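Lipoprotein (Bacillus anthracis, PDB 4JG9) is of unknown function but, as a putative lipoprotein, is probably tethered to the bacterial membrane by a lipid. Local coordinates at residues A[66-78]-A[89-101]. Residues are numbered along the deposited sequence; the frame is centred on the assembly and turned at random.
Sequences IPLKGIEEKIAMA and EIMWYFLDPEMPT
Met77 lays its CB over one face of the Trp92 indole, 3.9 Å from the centroid of the five-membered ring and 10° off its normal. With CG between the backbone N and the carbonyl carbon, the selenium of this selenomethionine sits obliquely to the six-membered ring, a Met-aromatic contact, and the chain bends so that CE touches Ile90 CD1. At the indole rim, Ile75 brings CG1 and CD1 to CE3; CG1 anti to the backbone N (chi1 -167°) carries CD1 on to Phe94 CE1 at 3.7 Å. These side chains form the tight, buried side, where Ile159 of strand 153-161 touches Ile75 and Leu157 touches Trp92. The opposite face, with Ala76 and Tyr93, is also closely packed but opens to solvent at Tyr93, Met91 and Ile66. Here the Tyr93 ring has Met91 CE over one face and the Ala76 and Ala78 backbone at its edge, Leu68 CD1 lies 3.8 Å from CE1, and Ile66 CD1 reaches the hydroxyl end. Antiparallel hydrogen bonds with N-H...O near 160° join the strands: Tyr93 N to Ala76 O at 2.7 Å, Ala76 N to Tyr93 O, and Ala78 N to Met91 O. Past the strand end, Lys74 O accepts Asp96 N at 2.9 Å and, weakly, Leu95 N, while Leu95 CD1 tucks against the backbone of Ile71 and exposed Glu73. Lys74 NZ turns to Asp167 in a salt bridge. Asp96 OD1 takes Glu98 N in an Asx turn, within a type I turn. The whole is a beta hairpin, the last two strands of a four-stranded antiparallel meander to which strand 142-147 adds an edge.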
loop_
_atom_site.group_PDB
_atom_site.type_symbol
_atom_site.label_atom_id
_atom_site.label_comp_id
_atom_site.label_asym_id
_atom_site.label_seq_id
_atom_site.Cartn_x
_atom_site.Cartn_y
_atom_site.Cartn_z
ATOM N N ILE A 66 5.995 -13.330 30.147
ATOM C CA ILE A 66 5.062 -13.444 29.034
ATOM C C ILE A 66 5.769 -13.795 27.743
ATOM O O ILE A 66 6.901 -13.401 27.516
ATOM C CB ILE A 66 4.193 -12.193 28.850
ATOM C CG1 ILE A 66 5.057 -10.977 28.547
ATOM C CG2 ILE A 66 3.338 -11.968 30.081
ATOM C CD1 ILE A 66 4.297 -9.855 27.887
ATOM N N PRO A 67 5.102 -14.579 26.910
ATOM C CA PRO A 67 5.678 -15.031 25.641
ATOM C C PRO A 67 5.773 -13.943 24.577
ATOM O O PRO A 67 4.838 -13.187 24.375
ATOM C CB PRO A 67 4.731 -16.144 25.205
ATOM C CG PRO A 67 3.461 -15.868 25.913
ATOM C CD PRO A 67 3.834 -15.249 27.217
ATOM N N LEU A 68 6.911 -13.894 23.900
ATOM C CA LEU A 68 7.180 -12.885 22.893
ATOM C C LEU A 68 7.809 -13.474 21.645
ATOM O O LEU A 68 8.506 -14.472 21.711
ATOM C CB LEU A 68 8.124 -11.829 23.461
ATOM C CG LEU A 68 7.570 -10.469 23.860
ATOM C CD1 LEU A 68 6.236 -10.579 24.563
ATOM C CD2 LEU A 68 8.573 -9.726 24.716
ATOM N N LYS A 69 7.559 -12.845 20.504
ATOM C CA LYS A 69 8.207 -13.238 19.263
ATOM C C LYS A 69 8.923 -12.067 18.623
ATOM O O LYS A 69 8.360 -10.996 18.470
ATOM C CB LYS A 69 7.219 -13.853 18.284
ATOM C CG LYS A 69 7.084 -15.349 18.435
ATOM C CD LYS A 69 6.512 -15.986 17.190
ATOM C CE LYS A 69 6.173 -17.443 17.439
ATOM N NZ LYS A 69 7.354 -18.223 17.878
ATOM N N GLY A 70 10.170 -12.279 18.240
ATOM C CA GLY A 70 10.943 -11.239 17.599
ATOM C C GLY A 70 12.400 -11.330 17.977
ATOM O O GLY A 70 12.922 -12.412 18.190
ATOM N N ILE A 71 13.050 -10.178 18.062
ATOM C CA ILE A 71 14.468 -10.104 18.357
ATOM C C ILE A 71 14.653 -9.680 19.801
ATOM O O ILE A 71 14.215 -8.597 20.200
ATOM C CB ILE A 71 15.180 -9.084 17.445
ATOM C CG1 ILE A 71 14.652 -9.181 16.003
ATOM C CG2 ILE A 71 16.687 -9.273 17.517
ATOM C CD1 ILE A 71 14.871 -10.551 15.360
ATOM N N GLU A 72 15.306 -10.534 20.578
ATOM C CA GLU A 72 15.521 -10.272 21.997
ATOM C C GLU A 72 16.307 -8.988 22.199
ATOM O O GLU A 72 17.257 -8.712 21.461
ATOM C CB GLU A 72 16.231 -11.456 22.656
ATOM C CG GLU A 72 15.340 -12.674 22.818
ATOM C CD GLU A 72 16.007 -13.816 23.583
ATOM O OE1 GLU A 72 16.390 -13.619 24.764
ATOM O OE2 GLU A 72 16.121 -14.922 23.002
ATOM N N GLU A 73 15.864 -8.187 23.154
ATOM C CA GLU A 73 16.550 -6.965 23.541
ATOM C C GLU A 73 16.405 -5.865 22.503
ATOM O O GLU A 73 17.062 -4.840 22.590
ATOM C CB GLU A 73 18.026 -7.235 23.840
ATOM C CG GLU A 73 18.263 -7.992 25.135
ATOM C CD GLU A 73 19.733 -8.214 25.440
ATOM O OE1 GLU A 73 20.580 -7.479 24.896
ATOM O OE2 GLU A 73 20.042 -9.122 26.235
ATOM N N LYS A 74 15.553 -6.083 21.513
ATOM C CA LYS A 74 15.329 -5.074 20.492
ATOM C C LYS A 74 13.853 -4.801 20.288
ATOM O O LYS A 74 13.302 -3.877 20.864
ATOM C CB LYS A 74 15.988 -5.485 19.183
ATOM C CG LYS A 74 17.496 -5.581 19.282
ATOM C CD LYS A 74 18.148 -5.651 17.917
ATOM C CE LYS A 74 18.063 -4.323 17.194
ATOM N NZ LYS A 74 18.721 -4.391 15.864
ATOM N N ILE A 75 13.217 -5.617 19.464
ATOM C CA ILE A 75 11.801 -5.473 19.212
ATOM C C ILE A 75 11.121 -6.831 19.122
ATOM O O ILE A 75 11.681 -7.774 18.597
ATOM C CB ILE A 75 11.553 -4.643 17.940
ATOM C CG1 ILE A 75 10.094 -4.212 17.850
ATOM C CG2 ILE A 75 11.986 -5.410 16.705
ATOM C CD1 ILE A 75 9.849 -3.119 16.839
ATOM N N ALA A 76 9.903 -6.917 19.626
ATOM C CA ALA A 76 9.150 -8.158 19.585
ATOM C C ALA A 76 7.662 -7.878 19.657
ATOM O O ALA A 76 7.252 -6.778 20.043
ATOM C CB ALA A 76 9.579 -9.073 20.732
HETATM N N MSE A 77 6.858 -8.870 19.279
HETATM C CA MSE A 77 5.414 -8.789 19.452
HETATM C C MSE A 77 4.958 -9.871 20.416
HETATM O O MSE A 77 5.681 -10.843 20.654
HETATM C CB MSE A 77 4.689 -8.941 18.121
HETATM C CG MSE A 77 5.101 -10.181 17.345
HETATM SE SE MSE A 77 4.020 -10.468 15.712
HETATM C CE MSE A 77 2.819 -11.767 16.525
ATOM N N ALA A 78 3.768 -9.701 20.982
ATOM C CA ALA A 78 3.203 -10.736 21.829
ATOM C C ALA A 78 3.065 -12.014 21.013
ATOM O O ALA A 78 2.670 -11.976 19.837
ATOM C CB ALA A 78 1.853 -10.303 22.366
ATOM N N GLU A 89 -5.429 -7.436 16.861
ATOM C CA GLU A 89 -4.674 -6.396 17.538
ATOM C C GLU A 89 -3.571 -7.083 18.330
ATOM O O GLU A 89 -3.845 -7.883 19.228
ATOM C CB GLU A 89 -5.574 -5.564 18.449
ATOM C CG GLU A 89 -4.863 -4.385 19.111
ATOM C CD GLU A 89 -5.769 -3.589 20.048
ATOM O OE1 GLU A 89 -6.224 -4.156 21.068
ATOM O OE2 GLU A 89 -6.026 -2.398 19.762
ATOM N N ILE A 90 -2.322 -6.792 17.994
ATOM C CA ILE A 90 -1.228 -7.447 18.687
ATOM C C ILE A 90 -0.309 -6.437 19.341
ATOM O O ILE A 90 0.103 -5.452 18.732
ATOM C CB ILE A 90 -0.440 -8.367 17.740
ATOM C CG1 ILE A 90 -1.381 -9.466 17.238
ATOM C CG2 ILE A 90 0.756 -8.983 18.467
ATOM C CD1 ILE A 90 -0.781 -10.468 16.291
HETATM N N MSE A 91 -0.015 -6.672 20.610
HETATM C CA MSE A 91 0.836 -5.759 21.331
HETATM C C MSE A 91 2.298 -5.886 20.888
HETATM O O MSE A 91 2.859 -6.989 20.827
HETATM C CB MSE A 91 0.658 -5.950 22.836
HETATM C CG MSE A 91 -0.378 -4.974 23.435
HETATM SE SE MSE A 91 0.473 -3.226 23.693
HETATM C CE MSE A 91 2.175 -4.032 24.165
ATOM N N TRP A 92 2.897 -4.752 20.541
ATOM C CA TRP A 92 4.306 -4.726 20.176
ATOM C C TRP A 92 5.129 -4.147 21.317
ATOM O O TRP A 92 4.648 -3.285 22.061
ATOM C CB TRP A 92 4.518 -3.937 18.894
ATOM C CG TRP A 92 4.208 -4.748 17.689
ATOM C CD1 TRP A 92 2.980 -5.225 17.316
ATOM C CD2 TRP A 92 5.131 -5.184 16.687
ATOM N NE1 TRP A 92 3.084 -5.942 16.147
ATOM C CE2 TRP A 92 4.392 -5.928 15.734
ATOM C CE3 TRP A 92 6.508 -5.021 16.498
ATOM C CZ2 TRP A 92 4.983 -6.505 14.607
ATOM C CZ3 TRP A 92 7.098 -5.600 15.373
ATOM C CH2 TRP A 92 6.331 -6.331 14.443
ATOM N N TYR A 93 6.361 -4.635 21.456
ATOM C CA TYR A 93 7.220 -4.249 22.569
ATOM C C TYR A 93 8.570 -3.746 22.080
ATOM O O TYR A 93 9.252 -4.426 21.293
ATOM C CB TYR A 93 7.430 -5.442 23.508
ATOM C CG TYR A 93 6.166 -5.957 24.152
ATOM C CD1 TYR A 93 5.361 -6.884 23.502
ATOM C CD2 TYR A 93 5.786 -5.536 25.421
ATOM C CE1 TYR A 93 4.200 -7.372 24.097
ATOM C CE2 TYR A 93 4.629 -6.013 26.022
ATOM C CZ TYR A 93 3.842 -6.934 25.358
ATOM O OH TYR A 93 2.690 -7.416 25.944
ATOM N N PHE A 94 8.963 -2.572 22.576
ATOM C CA PHE A 94 10.214 -1.938 22.176
ATOM C C PHE A 94 11.257 -2.114 23.258
ATOM O O PHE A 94 11.403 -1.261 24.133
ATOM C CB PHE A 94 9.972 -0.464 21.850
ATOM C CG PHE A 94 8.851 -0.262 20.884
ATOM C CD1 PHE A 94 9.002 -0.608 19.554
ATOM C CD2 PHE A 94 7.631 0.224 21.311
ATOM C CE1 PHE A 94 7.969 -0.456 18.669
ATOM C CE2 PHE A 94 6.593 0.381 20.430
ATOM C CZ PHE A 94 6.761 0.041 19.107
ATOM N N LEU A 95 11.967 -3.237 23.177
ATOM C CA LEU A 95 12.882 -3.696 24.209
ATOM C C LEU A 95 14.174 -2.909 24.206
ATOM O O LEU A 95 14.810 -2.730 25.248
ATOM C CB LEU A 95 13.185 -5.184 24.005
ATOM C CG LEU A 95 11.959 -6.056 23.701
ATOM C CD1 LEU A 95 12.379 -7.462 23.329
ATOM C CD2 LEU A 95 11.024 -6.098 24.910
ATOM N N ASP A 96 14.558 -2.443 23.025
ATOM C CA ASP A 96 15.789 -1.685 22.864
ATOM C C ASP A 96 15.733 -0.382 23.684
ATOM O O ASP A 96 14.880 0.488 23.441
ATOM C CB ASP A 96 16.000 -1.404 21.379
ATOM C CG ASP A 96 17.331 -0.753 21.077
ATOM O OD1 ASP A 96 18.040 -0.326 22.015
ATOM O OD2 ASP A 96 17.666 -0.661 19.875
ATOM N N PRO A 97 16.639 -0.255 24.674
ATOM C CA PRO A 97 16.716 0.942 25.519
ATOM C C PRO A 97 17.169 2.159 24.721
ATOM O O PRO A 97 17.033 3.285 25.201
ATOM C CB PRO A 97 17.766 0.572 26.575
ATOM C CG PRO A 97 18.561 -0.515 25.971
ATOM C CD PRO A 97 17.609 -1.284 25.090
ATOM N N GLU A 98 17.706 1.931 23.527
ATOM C CA GLU A 98 18.078 3.035 22.645
ATOM C C GLU A 98 17.306 2.977 21.316
ATOM O O GLU A 98 17.861 3.235 20.251
ATOM C CB GLU A 98 19.589 3.050 22.410
ATOM C CG GLU A 98 20.363 3.697 23.548
ATOM C CD GLU A 98 21.849 3.411 23.485
ATOM O OE1 GLU A 98 22.442 3.548 22.394
ATOM O OE2 GLU A 98 22.425 3.048 24.530
HETATM N N MSE A 99 16.021 2.637 21.407
HETATM C CA MSE A 99 15.141 2.599 20.253
HETATM C C MSE A 99 15.149 3.946 19.569
HETATM O O MSE A 99 14.901 4.960 20.211
HETATM C CB MSE A 99 13.711 2.306 20.691
HETATM C CG MSE A 99 12.779 2.039 19.522
HETATM SE SE MSE A 99 12.959 0.210 18.913
HETATM C CE MSE A 99 12.165 0.485 17.202
ATOM N N PRO A 100 15.417 3.962 18.257
ATOM C CA PRO A 100 15.451 5.223 17.505
ATOM C C PRO A 100 14.087 5.897 17.502
ATOM O O PRO A 100 13.061 5.227 17.629
ATOM C CB PRO A 100 15.799 4.781 16.086
ATOM C CG PRO A 100 16.332 3.394 16.217
ATOM C CD PRO A 100 15.637 2.793 17.390
ATOM N N THR A 101 14.078 7.211 17.348
ATOM C CA THR A 101 12.832 7.959 17.260
ATOM C C THR A 101 12.316 7.983 15.817
ATOM O O THR A 101 13.110 8.103 14.881
ATOM C CB THR A 101 13.044 9.415 17.710
ATOM O OG1 THR A 101 13.579 9.437 19.032
ATOM C CG2 THR A 101 11.737 10.218 17.655
#